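Local coordinates for protein Non-heme chloroperoxidase CPO-A1 (Streptomyces aureofaciens, PDB 1A8Q) that catalyses cofactor-free, peroxide-dependent halogenation, brominating as well as chlorinating, and may chlorinate in 7-chlorotetracycline biosynthesis, at residues His52-His57 with His93-Gly98; Asp65-Asp70 with Thr188-Val193; Val124-Asp129 with Val135-Phe140; Gln153-Thr158 with Tyr182-Gln187. All coordinates share one frame; numbering follows the deposited sequence.

Contact 1. Residues His52-His57 with His93-Gly98; sequences HDRRGH and HSMGGG
R54 and G96 mark the nearest approach of the two backbones, yet their CA atoms remain 9.1 Å apart, so side chains have to close the gap. Segment 93-98 is the nucleophile elbow of the alpha/beta hydrolase fold: a type II' turn from H93 to G96 joins strand 88-93 to helix 96-107 and holds the catalytic S94 in a strained conformation (phi 55°, psi -126°). Facing it, the loop after strand 48-52 makes a type II turn from R54 to H57, with G56 at the position of positive phi.

R54 spans the distance. Its CG lies anti to the backbone N (chi1 -179°), and a bend further out sets the guanidinium beside the elbow. M95 lays its methyl CE over one face of that group, 4.0 Å from R54 NH1, while R54 NH2 comes 3.7 Å from G96 CA at a slant. No hydrogen bond joins the segments. The charge is met from outside them: R54 pairs with E99 in a salt bridge, donates to the carbonyl of H26 and makes a cation-pi contact with F72. S94 OG itself is hydrogen-bonded to H252 of the triad. Within the facing turn, the H57 ring is fixed by a bond from ND1 to R55 O of 2.8 Å, the acceptor lying in the ring plane and the donor standing above the carbonyl plane.

Contact 2. Residues Asp65-Asp70 with Thr188-Val193; sequences DGYDFD and TIEGGV
Y67 meets T188 and G191 by two different interactions, one polar and one through the ring face. The polar one is a hydrogen bond in which T188 OG1 donates to Y67 OH over 2.8 Å, approaching obliquely to the ring. The same OG1 accepts from G191 N at 2.9 Å, so one hydroxyl both gives and receives. T188 can do this because OG1 sits between its own backbone N and carbonyl carbon (chi1 62°), turned toward the first turn of helix 189-201. The phenol oxygen is also hydrogen-bonded to V63 O, so two partners grip it.

The apolar interaction is a CH-pi contact: G191 CA stands over the face of the Y67 ring, 3.5 Å from its centroid and only 10° off the normal. Lacking a side chain, G191 lets the ring lie directly on the helix backbone. E190 adds a looser touch, its CG 4.1 Å from Y67 CE2, while its carboxylate turns to R194 in a salt bridge.

Together these interactions join the core loop ahead of helix 69-82 to helix 189-201, part of the helical cap inserted between strands 112-118 and 215-220 of the alpha/beta hydrolase fold. T188 is that helix's N-cap, with the side-chain-to-backbone bond characteristic of the motif.

Contact 3. Residues Val124-Asp129 with Val135-Phe140; sequences VMIKSD and VPDEVF
V135 is gripped through both its backbone polar atoms: its N donates to M125 O over 2.8 Å, nearly straight at 169°, and its O accepts from K127 N over 2.8 Å. Since both partners flank I126, this is the pattern of a single parallel beta bridge, here closing a short loop ahead of helix 137-162. The K127 donor stands well above the plane of the V135 carbonyl.

Round this pair of bonds the side chains pack. I126 sends CG1 anti to its backbone N (chi1 -172°), and a bend at chi2 folds CD1 back over the contact, to 3.3 Å from V135 O. The apolar contacts are with F140: I126 CD1 meets the ring's edge, near its plane, 3.9 Å from F140 CE2, whereas M125 CB reaches F140 CZ obliquely at 3.9 Å.

Further out, a water donates to K127 O and to D137 OD2 and accepts from D137 N, tying the loop to the first turn of the helix. D137 OD1 is hydrogen-bonded to Y201 OH of helix 189-201, and the Y201 ring also meets F140.

Two backbone bonds therefore set the register, while apolar packing places M125, whose side chain lies about 7 Å from that of the catalytic S94, against F140 of the first cap helix; the outer edge is bridged by water.

Contact 4. Residues Gln153-Thr158 with Tyr182-Gln187; sequences QFWKDT and YMAMAQ
W155 and A184 come together because the indole leaves its helix with CG anti to the carbonyl carbon (chi1 -59°), which aims the five-membered ring at the end of helix 174-184. Q187 has CG anti to the backbone N and an extended chain, which carries its amide to the far, six-membered part of the same indole.

The methyl of A184 sits over the ring face, CB 3.4 Å from the centroid of the pyrrole ring and 9° off its normal, a close CH-pi contact. On the opposite face, F154 CD2 lies toward the rim. M185 comes from another direction: its SD lies at the edge of the pyrrole ring, 4.2 Å from W155 CD1, in a Met-aromatic contact. Q187 NE2 approaches W155 CZ2 obliquely at 3.5 Å, with amide and ring planes 57° apart.

The indole N-H has a water as its acceptor, W155 NE1 lying 2.9 Å from the oxygen, and that water also lies 2.8 Å from A184 O. Outside the pair, W28 meets W155 edge-to-face and P29 packs on both W155 and A184.

No direct hydrogen bond joins 153-158 to 182-187; aromatic packing carries this contact between two cap helices of the alpha/beta hydrolase fold, and a single water satisfies the buried indole nitrogen.

Contacts 1, 2 and 4 form a continuous patch, whereas contact 3 stands apart, its nearest atoms about 7 Å from each of the others. The loop 52-57 is shared ground: G56 O lies 3.0 Å from T188 N and R55 NH2 3.1 Å from D65 O, both probable hydrogen bonds to contact 2, and H57 NE2 lies 3.0 Å from Q187 OE1 of contact 4. Contacts 3 and 4 use the same helix, 137-162, with centres 23 Å apart. Contact 1 contains the catalytic S94; M125 of contact 3 approaches S94 and H252 to about 7 Å between side chains, and W155 of contact 4 stays about 11 Å from H252.

Contact 1. Residues His52-His57 with His93-Gly98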
loop_
_atom_site.group_PDB
_atom_site.type_symbol
_atom_site.label_atom_id
_atom_site.label_comp_id
_atom_site.label_asym_id
_atom_site.label_seq_id
_atom_site.Cartn_x
_atom_site.Cartn_y
_atom_site.Cartn_z
ATOM N N HIS A 52 6.355 1.223 8.576
ATOM C CA HIS A 52 7.001 2.524 8.512
ATOM C C HIS A 52 6.058 3.528 7.877
ATOM O O HIS A 52 5.069 3.176 7.240
ATOM C CB HIS A 52 8.300 2.523 7.674
ATOM C CG HIS A 52 8.104 2.030 6.270
ATOM N ND1 HIS A 52 7.583 0.797 5.988
ATOM C CD2 HIS A 52 8.351 2.636 5.065
ATOM C CE1 HIS A 52 7.533 0.604 4.686
ATOM N NE2 HIS A 52 8.000 1.704 4.091
ATOM N N ASP A 53 6.349 4.811 8.111
ATOM C CA ASP A 53 5.608 5.886 7.486
ATOM C C ASP A 53 6.469 6.414 6.307
ATOM O O ASP A 53 7.649 6.740 6.513
ATOM C CB ASP A 53 5.461 7.067 8.469
ATOM C CG ASP A 53 4.514 6.751 9.639
ATOM O OD1 ASP A 53 3.799 5.734 9.645
ATOM O OD2 ASP A 53 4.477 7.594 10.570
ATOM N N ARG A 54 5.862 6.433 5.138
ATOM C CA ARG A 54 6.595 6.891 3.923
ATOM C C ARG A 54 7.060 8.330 4.145
ATOM O O ARG A 54 6.433 9.085 4.883
ATOM C CB ARG A 54 5.629 6.796 2.749
ATOM C CG ARG A 54 6.227 7.205 1.380
ATOM C CD ARG A 54 5.307 6.756 0.220
ATOM N NE ARG A 54 5.276 5.279 0.258
ATOM C CZ ARG A 54 4.193 4.575 0.526
ATOM N NH1 ARG A 54 2.971 5.051 0.738
ATOM N NH2 ARG A 54 4.320 3.227 0.576
ATOM N N ARG A 55 8.166 8.712 3.522
ATOM C CA ARG A 55 8.652 10.107 3.636
ATOM C C ARG A 55 7.486 11.035 3.399
ATOM O O ARG A 55 6.615 10.863 2.564
ATOM C CB ARG A 55 9.776 10.359 2.614
ATOM C CG ARG A 55 9.255 10.212 1.179
ATOM C CD ARG A 55 10.426 10.001 0.226
ATOM N NE ARG A 55 11.330 11.123 0.115
ATOM C CZ ARG A 55 12.604 11.200 0.489
ATOM N NH1 ARG A 55 13.338 10.278 1.060
ATOM N NH2 ARG A 55 13.237 12.361 0.263
ATOM N N GLY A 56 7.426 12.140 4.236
ATOM C CA GLY A 56 6.301 13.056 4.039
ATOM C C GLY A 56 4.931 12.597 4.502
ATOM O O GLY A 56 3.935 13.246 4.206
ATOM N N HIS A 57 4.843 11.511 5.291
ATOM C CA HIS A 57 3.578 11.005 5.786
ATOM C C HIS A 57 3.791 10.710 7.293
ATOM O O HIS A 57 4.936 10.476 7.703
ATOM C CB HIS A 57 3.186 9.675 5.083
ATOM C CG HIS A 57 2.916 9.777 3.597
ATOM N ND1 HIS A 57 3.879 10.093 2.658
ATOM C CD2 HIS A 57 1.760 9.575 2.929
ATOM C CE1 HIS A 57 3.332 10.132 1.461
ATOM N NE2 HIS A 57 2.038 9.844 1.595
ATOM N N HIS A 93 -0.206 -2.194 0.558
ATOM C CA HIS A 93 -1.564 -1.837 0.110
ATOM C C HIS A 93 -1.490 -0.689 -0.907
ATOM O O HIS A 93 -0.653 0.189 -0.750
ATOM C CB HIS A 93 -2.360 -1.310 1.336
ATOM C CG HIS A 93 -3.674 -0.704 0.980
ATOM N ND1 HIS A 93 -3.913 0.638 1.339
ATOM C CD2 HIS A 93 -4.778 -1.130 0.364
ATOM C CE1 HIS A 93 -5.135 0.951 0.938
ATOM N NE2 HIS A 93 -5.691 -0.101 0.338
ATOM N N SER A 94 -2.340 -0.760 -1.927
ATOM C CA SER A 94 -2.507 0.362 -2.875
ATOM C C SER A 94 -1.234 0.817 -3.521
ATOM O O SER A 94 -0.459 -0.011 -4.021
ATOM C CB SER A 94 -3.198 1.470 -2.015
ATOM O OG SER A 94 -3.841 2.387 -2.887
ATOM N N MET A 95 -0.841 2.136 -3.477
ATOM C CA MET A 95 0.413 2.556 -4.048
ATOM C C MET A 95 1.623 2.005 -3.366
ATOM O O MET A 95 2.723 1.942 -3.894
ATOM C CB MET A 95 0.533 4.101 -4.197
ATOM C CG MET A 95 0.731 4.759 -2.806
ATOM S SD MET A 95 1.421 6.429 -3.046
ATOM C CE MET A 95 3.154 6.139 -3.119
ATOM N N GLY A 96 1.505 1.452 -2.124
ATOM C CA GLY A 96 2.544 0.712 -1.444
ATOM C C GLY A 96 3.017 -0.498 -2.279
ATOM O O GLY A 96 4.152 -0.928 -2.198
ATOM N N GLY A 97 2.124 -1.023 -3.092
ATOM C CA GLY A 97 2.469 -2.134 -4.018
ATOM C C GLY A 97 3.500 -1.685 -5.051
ATOM O O GLY A 97 4.326 -2.514 -5.442
ATOM N N GLY A 98 3.549 -0.396 -5.429
ATOM C CA GLY A 98 4.610 0.072 -6.303
ATOM C C GLY A 98 5.927 0.156 -5.583
ATOM O O GLY A 98 7.009 -0.019 -6.133
#

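Contact 2. Residues Asp65-Asp70 with Thr188-Val193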
loop_
_atom_site.group_PDB
_atom_site.type_symbol
_atom_site.label_atom_id
_atom_site.label_comp_id
_atom_site.label_asym_id
_atom_site.label_seq_id
_atom_site.Cartn_x
_atom_site.Cartn_y
_atom_site.Cartn_z
ATOM N N ASP A 65 11.029 16.707 -1.443
ATOM C CA ASP A 65 11.368 15.992 -2.685
ATOM C C ASP A 65 11.373 14.483 -2.492
ATOM O O ASP A 65 11.225 13.993 -1.382
ATOM C CB ASP A 65 12.814 16.383 -3.092
ATOM C CG ASP A 65 13.683 16.626 -1.898
ATOM O OD1 ASP A 65 13.898 15.790 -0.994
ATOM O OD2 ASP A 65 14.170 17.801 -1.815
ATOM N N GLY A 66 11.608 13.824 -3.639
ATOM C CA GLY A 66 11.722 12.365 -3.545
ATOM C C GLY A 66 10.412 11.629 -3.518
ATOM O O GLY A 66 10.413 10.451 -3.071
ATOM N N TYR A 67 9.317 12.182 -4.017
ATOM C CA TYR A 67 8.040 11.461 -4.062
ATOM C C TYR A 67 7.964 10.663 -5.380
ATOM O O TYR A 67 7.183 10.986 -6.278
ATOM C CB TYR A 67 6.887 12.457 -3.949
ATOM C CG TYR A 67 6.825 13.089 -2.558
ATOM C CD1 TYR A 67 6.458 12.330 -1.445
ATOM C CD2 TYR A 67 7.101 14.436 -2.387
ATOM C CE1 TYR A 67 6.432 12.886 -0.178
ATOM C CE2 TYR A 67 7.033 15.028 -1.126
ATOM C CZ TYR A 67 6.713 14.255 -0.037
ATOM O OH TYR A 67 6.627 14.827 1.219
ATOM N N ASP A 68 8.817 9.629 -5.452
ATOM C CA ASP A 68 8.873 8.773 -6.646
ATOM C C ASP A 68 9.202 7.359 -6.157
ATOM O O ASP A 68 9.821 7.196 -5.099
ATOM C CB ASP A 68 9.953 9.256 -7.610
ATOM C CG ASP A 68 11.339 9.229 -7.026
ATOM O OD1 ASP A 68 12.009 8.194 -7.133
ATOM O OD2 ASP A 68 11.808 10.214 -6.424
ATOM N N PHE A 69 8.864 6.360 -6.970
ATOM C CA PHE A 69 9.055 4.983 -6.471
ATOM C C PHE A 69 10.476 4.564 -6.246
ATOM O O PHE A 69 10.716 3.657 -5.436
ATOM C CB PHE A 69 8.289 3.991 -7.384
ATOM C CG PHE A 69 6.802 4.125 -7.140
ATOM C CD1 PHE A 69 6.280 3.595 -5.989
ATOM C CD2 PHE A 69 5.977 4.772 -8.042
ATOM C CE1 PHE A 69 4.913 3.693 -5.749
ATOM C CE2 PHE A 69 4.610 4.844 -7.799
ATOM C CZ PHE A 69 4.070 4.336 -6.631
ATOM N N ASP A 70 11.461 5.044 -7.039
ATOM C CA ASP A 70 12.847 4.679 -6.772
ATOM C C ASP A 70 13.281 5.164 -5.377
ATOM O O ASP A 70 13.910 4.443 -4.622
ATOM C CB ASP A 70 13.735 5.363 -7.824
ATOM C CG ASP A 70 13.654 4.672 -9.174
ATOM O OD1 ASP A 70 13.211 3.523 -9.316
ATOM O OD2 ASP A 70 14.104 5.336 -10.149
ATOM N N THR A 188 2.273 15.664 3.782
ATOM C CA THR A 188 2.556 16.999 3.203
ATOM C C THR A 188 1.654 17.221 2.017
ATOM O O THR A 188 1.231 16.315 1.273
ATOM C CB THR A 188 4.006 17.133 2.733
ATOM O OG1 THR A 188 4.204 16.145 1.701
ATOM C CG2 THR A 188 4.975 16.892 3.877
ATOM N N ILE A 189 1.408 18.511 1.664
ATOM C CA ILE A 189 0.556 18.760 0.490
ATOM C C ILE A 189 1.281 18.355 -0.796
ATOM O O ILE A 189 0.616 17.804 -1.675
ATOM C CB ILE A 189 0.139 20.257 0.413
ATOM C CG1 ILE A 189 -0.986 20.404 -0.619
ATOM C CG2 ILE A 189 1.386 21.105 0.172
ATOM C CD1 ILE A 189 -1.643 21.802 -0.598
ATOM N N GLU A 190 2.607 18.426 -0.821
ATOM C CA GLU A 190 3.374 18.071 -2.023
ATOM C C GLU A 190 3.359 16.550 -2.166
ATOM O O GLU A 190 3.240 16.062 -3.290
ATOM C CB GLU A 190 4.795 18.596 -1.886
ATOM C CG GLU A 190 5.686 18.342 -3.115
ATOM C CD GLU A 190 5.237 18.980 -4.390
ATOM O OE1 GLU A 190 4.183 19.654 -4.487
ATOM O OE2 GLU A 190 5.931 18.714 -5.417
ATOM N N GLY A 191 3.427 15.838 -1.047
ATOM C CA GLY A 191 3.336 14.355 -1.172
ATOM C C GLY A 191 1.937 13.967 -1.636
ATOM O O GLY A 191 1.752 12.990 -2.405
ATOM N N GLY A 192 0.920 14.696 -1.200
ATOM C CA GLY A 192 -0.457 14.490 -1.614
ATOM C C GLY A 192 -0.574 14.497 -3.142
ATOM O O GLY A 192 -1.036 13.532 -3.774
ATOM N N VAL A 193 -0.080 15.569 -3.754
ATOM C CA VAL A 193 -0.172 15.662 -5.230
ATOM C C VAL A 193 0.874 14.883 -5.986
ATOM O O VAL A 193 0.525 14.185 -6.965
ATOM C CB VAL A 193 -0.060 17.161 -5.653
ATOM C CG1 VAL A 193 -1.177 17.971 -4.994
ATOM C CG2 VAL A 193 1.285 17.748 -5.344
#

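Contact 3. Residues Val124-Asp129 with Val135-Phe140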
loop_
_atom_site.group_PDB
_atom_site.type_symbol
_atom_site.label_atom_id
_atom_site.label_comp_id
_atom_site.label_asym_id
_atom_site.label_seq_id
_atom_site.Cartn_x
_atom_site.Cartn_y
_atom_site.Cartn_z
ATOM N N VAL A 124 -0.007 -1.314 -13.978
ATOM C CA VAL A 124 -0.063 0.104 -14.348
ATOM C C VAL A 124 -1.511 0.546 -14.288
ATOM O O VAL A 124 -2.412 -0.164 -14.707
ATOM C CB VAL A 124 0.612 0.423 -15.697
ATOM C CG1 VAL A 124 -0.029 -0.343 -16.836
ATOM C CG2 VAL A 124 0.583 1.928 -15.940
ATOM N N MET A 125 -1.772 1.757 -13.721
ATOM C CA MET A 125 -3.135 2.208 -13.609
ATOM C C MET A 125 -3.738 2.960 -14.797
ATOM O O MET A 125 -4.928 2.781 -15.047
ATOM C CB MET A 125 -3.181 3.240 -12.414
ATOM C CG MET A 125 -2.848 2.430 -11.143
ATOM S SD MET A 125 -4.398 2.080 -10.296
ATOM C CE MET A 125 -4.716 3.727 -9.637
ATOM N N ILE A 126 -2.912 3.770 -15.451
ATOM C CA ILE A 126 -3.466 4.661 -16.481
ATOM C C ILE A 126 -4.107 3.937 -17.662
ATOM O O ILE A 126 -3.564 2.976 -18.196
ATOM C CB ILE A 126 -2.389 5.649 -16.945
ATOM C CG1 ILE A 126 -2.950 6.736 -17.867
ATOM C CG2 ILE A 126 -1.200 5.008 -17.647
ATOM C CD1 ILE A 126 -3.982 7.629 -17.246
ATOM N N LYS A 127 -5.304 4.408 -18.002
ATOM C CA LYS A 127 -5.978 3.869 -19.182
ATOM C C LYS A 127 -5.228 4.267 -20.451
ATOM O O LYS A 127 -4.721 5.373 -20.605
ATOM C CB LYS A 127 -7.388 4.462 -19.261
ATOM C CG LYS A 127 -8.297 3.964 -20.366
ATOM C CD LYS A 127 -9.639 4.683 -20.307
ATOM C CE LYS A 127 -10.544 4.266 -21.475
ATOM N NZ LYS A 127 -11.971 4.379 -21.023
ATOM N N SER A 128 -5.210 3.297 -21.370
ATOM C CA SER A 128 -4.620 3.617 -22.695
ATOM C C SER A 128 -5.222 2.610 -23.669
ATOM O O SER A 128 -5.966 1.719 -23.264
ATOM C CB SER A 128 -3.108 3.473 -22.630
ATOM O OG SER A 128 -2.668 2.130 -22.465
ATOM N N ASP A 129 -4.805 2.662 -24.955
ATOM C CA ASP A 129 -5.317 1.614 -25.868
ATOM C C ASP A 129 -4.833 0.237 -25.507
ATOM O O ASP A 129 -5.476 -0.787 -25.819
ATOM C CB ASP A 129 -4.881 2.000 -27.306
ATOM C CG ASP A 129 -5.585 3.211 -27.850
ATOM O OD1 ASP A 129 -6.651 3.593 -27.315
ATOM O OD2 ASP A 129 -5.112 3.867 -28.804
ATOM N N VAL A 135 -7.581 3.456 -15.436
ATOM C CA VAL A 135 -8.212 4.690 -14.953
ATOM C C VAL A 135 -7.909 5.847 -15.911
ATOM O O VAL A 135 -6.754 6.081 -16.244
ATOM C CB VAL A 135 -7.612 5.004 -13.572
ATOM C CG1 VAL A 135 -8.150 6.312 -13.007
ATOM C CG2 VAL A 135 -7.912 3.866 -12.578
ATOM N N PRO A 136 -8.926 6.585 -16.301
ATOM C CA PRO A 136 -8.720 7.715 -17.213
ATOM C C PRO A 136 -7.893 8.822 -16.621
ATOM O O PRO A 136 -8.003 9.106 -15.403
ATOM C CB PRO A 136 -10.141 8.207 -17.511
ATOM C CG PRO A 136 -11.086 7.236 -16.964
ATOM C CD PRO A 136 -10.349 6.345 -15.983
ATOM N N ASP A 137 -7.171 9.607 -17.433
ATOM C CA ASP A 137 -6.374 10.706 -16.915
ATOM C C ASP A 137 -7.186 11.715 -16.100
ATOM O O ASP A 137 -6.645 12.300 -15.154
ATOM C CB ASP A 137 -5.793 11.606 -18.005
ATOM C CG ASP A 137 -4.604 11.038 -18.719
ATOM O OD1 ASP A 137 -3.481 11.160 -18.203
ATOM O OD2 ASP A 137 -4.905 10.524 -19.820
ATOM N N GLU A 138 -8.429 11.974 -16.496
ATOM C CA GLU A 138 -9.259 12.954 -15.815
ATOM C C GLU A 138 -9.414 12.622 -14.321
ATOM O O GLU A 138 -9.604 13.542 -13.501
ATOM C CB GLU A 138 -10.680 13.026 -16.352
ATOM C CG GLU A 138 -11.027 13.190 -17.798
ATOM C CD GLU A 138 -12.364 12.529 -18.125
ATOM O OE1 GLU A 138 -12.619 11.384 -17.676
ATOM O OE2 GLU A 138 -13.182 13.146 -18.845
ATOM N N VAL A 139 -9.420 11.349 -13.965
ATOM C CA VAL A 139 -9.539 10.977 -12.542
ATOM C C VAL A 139 -8.319 11.464 -11.770
ATOM O O VAL A 139 -8.457 12.024 -10.659
ATOM C CB VAL A 139 -9.738 9.456 -12.429
ATOM C CG1 VAL A 139 -9.591 8.989 -10.976
ATOM C CG2 VAL A 139 -11.141 9.116 -12.959
ATOM N N PHE A 140 -7.134 11.251 -12.309
ATOM C CA PHE A 140 -5.907 11.676 -11.607
ATOM C C PHE A 140 -5.866 13.187 -11.537
ATOM O O PHE A 140 -5.483 13.791 -10.518
ATOM C CB PHE A 140 -4.676 11.127 -12.332
ATOM C CG PHE A 140 -4.734 9.613 -12.310
ATOM C CD1 PHE A 140 -4.791 8.912 -11.127
ATOM C CD2 PHE A 140 -4.695 8.898 -13.480
ATOM C CE1 PHE A 140 -4.835 7.534 -11.092
ATOM C CE2 PHE A 140 -4.729 7.509 -13.460
ATOM C CZ PHE A 140 -4.780 6.814 -12.275
HETATM O O HOH W 1 -6.432 7.948 -20.010
#

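Contact 4. Residues Gln153-Thr158 with Tyr182-Gln187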
loop_
_atom_site.group_PDB
_atom_site.type_symbol
_atom_site.label_atom_id
_atom_site.label_comp_id
_atom_site.label_asym_id
_atom_site.label_seq_id
_atom_site.Cartn_x
_atom_site.Cartn_y
_atom_site.Cartn_z
ATOM N N GLN A 153 -11.268 19.034 3.404
ATOM C CA GLN A 153 -12.559 18.598 2.913
ATOM C C GLN A 153 -12.353 17.465 1.888
ATOM O O GLN A 153 -13.166 16.557 1.858
ATOM C CB GLN A 153 -13.303 19.727 2.146
ATOM C CG GLN A 153 -14.732 19.360 1.777
ATOM C CD GLN A 153 -15.590 18.988 2.965
ATOM O OE1 GLN A 153 -15.542 19.644 4.017
ATOM N NE2 GLN A 153 -16.419 17.946 2.853
ATOM N N PHE A 154 -11.289 17.578 1.097
ATOM C CA PHE A 154 -11.064 16.538 0.063
ATOM C C PHE A 154 -10.887 15.159 0.686
ATOM O O PHE A 154 -11.361 14.145 0.123
ATOM C CB PHE A 154 -9.846 16.895 -0.791
ATOM C CG PHE A 154 -9.592 15.854 -1.885
ATOM C CD1 PHE A 154 -10.477 15.736 -2.921
ATOM C CD2 PHE A 154 -8.424 15.102 -1.809
ATOM C CE1 PHE A 154 -10.203 14.797 -3.952
ATOM C CE2 PHE A 154 -8.154 14.179 -2.836
ATOM C CZ PHE A 154 -9.053 14.077 -3.867
ATOM N N TRP A 155 -10.217 15.076 1.834
ATOM C CA TRP A 155 -10.066 13.724 2.459
ATOM C C TRP A 155 -11.409 13.241 2.944
ATOM O O TRP A 155 -11.692 12.023 2.898
ATOM C CB TRP A 155 -9.023 13.806 3.576
ATOM C CG TRP A 155 -7.685 14.263 3.097
ATOM C CD1 TRP A 155 -6.863 15.145 3.747
ATOM C CD2 TRP A 155 -6.943 13.791 1.955
ATOM N NE1 TRP A 155 -5.721 15.320 3.027
ATOM C CE2 TRP A 155 -5.738 14.492 1.929
ATOM C CE3 TRP A 155 -7.227 12.839 0.955
ATOM C CZ2 TRP A 155 -4.761 14.286 0.947
ATOM C CZ3 TRP A 155 -6.243 12.620 -0.016
ATOM C CH2 TRP A 155 -5.050 13.357 -0.009
ATOM N N LYS A 156 -12.246 14.123 3.527
ATOM C CA LYS A 156 -13.576 13.699 3.957
ATOM C C LYS A 156 -14.389 13.179 2.772
ATOM O O LYS A 156 -15.036 12.112 2.887
ATOM C CB LYS A 156 -14.330 14.874 4.595
ATOM C CG LYS A 156 -13.490 15.375 5.794
ATOM C CD LYS A 156 -13.927 16.681 6.396
ATOM C CE LYS A 156 -15.413 16.943 6.408
ATOM N NZ LYS A 156 -16.115 16.010 7.354
ATOM N N ASP A 157 -14.311 13.872 1.618
ATOM C CA ASP A 157 -15.079 13.407 0.470
ATOM C C ASP A 157 -14.502 12.118 -0.135
ATOM O O ASP A 157 -15.279 11.259 -0.571
ATOM C CB ASP A 157 -15.069 14.493 -0.616
ATOM C CG ASP A 157 -15.793 15.768 -0.190
ATOM O OD1 ASP A 157 -16.613 15.770 0.720
ATOM O OD2 ASP A 157 -15.537 16.803 -0.831
ATOM N N THR A 158 -13.202 11.994 -0.151
ATOM C CA THR A 158 -12.527 10.819 -0.713
ATOM C C THR A 158 -12.753 9.567 0.119
ATOM O O THR A 158 -12.733 8.470 -0.478
ATOM C CB THR A 158 -11.027 11.137 -0.788
ATOM O OG1 THR A 158 -10.932 12.271 -1.694
ATOM C CG2 THR A 158 -10.212 9.986 -1.368
ATOM N N TYR A 182 -7.887 11.849 9.712
ATOM C CA TYR A 182 -6.838 12.088 10.713
ATOM C C TYR A 182 -5.468 11.672 10.211
ATOM O O TYR A 182 -4.472 12.390 10.405
ATOM C CB TYR A 182 -7.219 11.252 11.965
ATOM C CG TYR A 182 -6.212 11.254 13.084
ATOM C CD1 TYR A 182 -5.233 10.276 13.177
ATOM C CD2 TYR A 182 -6.326 12.197 14.115
ATOM C CE1 TYR A 182 -4.318 10.255 14.208
ATOM C CE2 TYR A 182 -5.432 12.155 15.171
ATOM C CZ TYR A 182 -4.470 11.176 15.230
ATOM O OH TYR A 182 -3.545 11.132 16.247
ATOM N N MET A 183 -5.346 10.487 9.577
ATOM C CA MET A 183 -4.086 10.064 9.022
ATOM C C MET A 183 -3.668 10.989 7.842
ATOM O O MET A 183 -2.469 11.279 7.761
ATOM C CB MET A 183 -4.178 8.585 8.514
ATOM C CG MET A 183 -4.307 7.707 9.790
ATOM S SD MET A 183 -4.258 5.957 9.209
ATOM C CE MET A 183 -5.980 5.772 8.828
ATOM N N ALA A 184 -4.618 11.338 7.018
ATOM C CA ALA A 184 -4.278 12.157 5.817
ATOM C C ALA A 184 -3.825 13.550 6.183
ATOM O O ALA A 184 -2.972 14.120 5.474
ATOM C CB ALA A 184 -5.518 12.190 4.941
ATOM N N MET A 185 -4.226 14.079 7.358
ATOM C CA MET A 185 -3.824 15.454 7.715
ATOM C C MET A 185 -2.361 15.482 8.037
ATOM O O MET A 185 -1.743 16.567 8.087
ATOM C CB MET A 185 -4.680 15.948 8.900
ATOM C CG MET A 185 -6.126 16.211 8.450
ATOM S SD MET A 185 -6.235 17.536 7.201
ATOM C CE MET A 185 -5.769 18.894 8.288
ATOM N N ALA A 186 -1.667 14.355 8.251
ATOM C CA ALA A 186 -0.252 14.352 8.530
ATOM C C ALA A 186 0.573 14.279 7.241
ATOM O O ALA A 186 1.808 14.348 7.365
ATOM C CB ALA A 186 0.136 13.145 9.400
ATOM N N GLN A 187 -0.087 14.173 6.089
ATOM C CA GLN A 187 0.738 14.096 4.864
ATOM C C GLN A 187 1.076 15.511 4.334
ATOM O O GLN A 187 0.174 16.345 4.352
ATOM C CB GLN A 187 -0.110 13.379 3.835
ATOM C CG GLN A 187 0.589 13.162 2.476
ATOM C CD GLN A 187 -0.373 12.691 1.411
ATOM O OE1 GLN A 187 -0.156 11.630 0.724
ATOM N NE2 GLN A 187 -1.419 13.423 1.167
HETATM O O HOH W 2 -3.238 16.407 3.948
#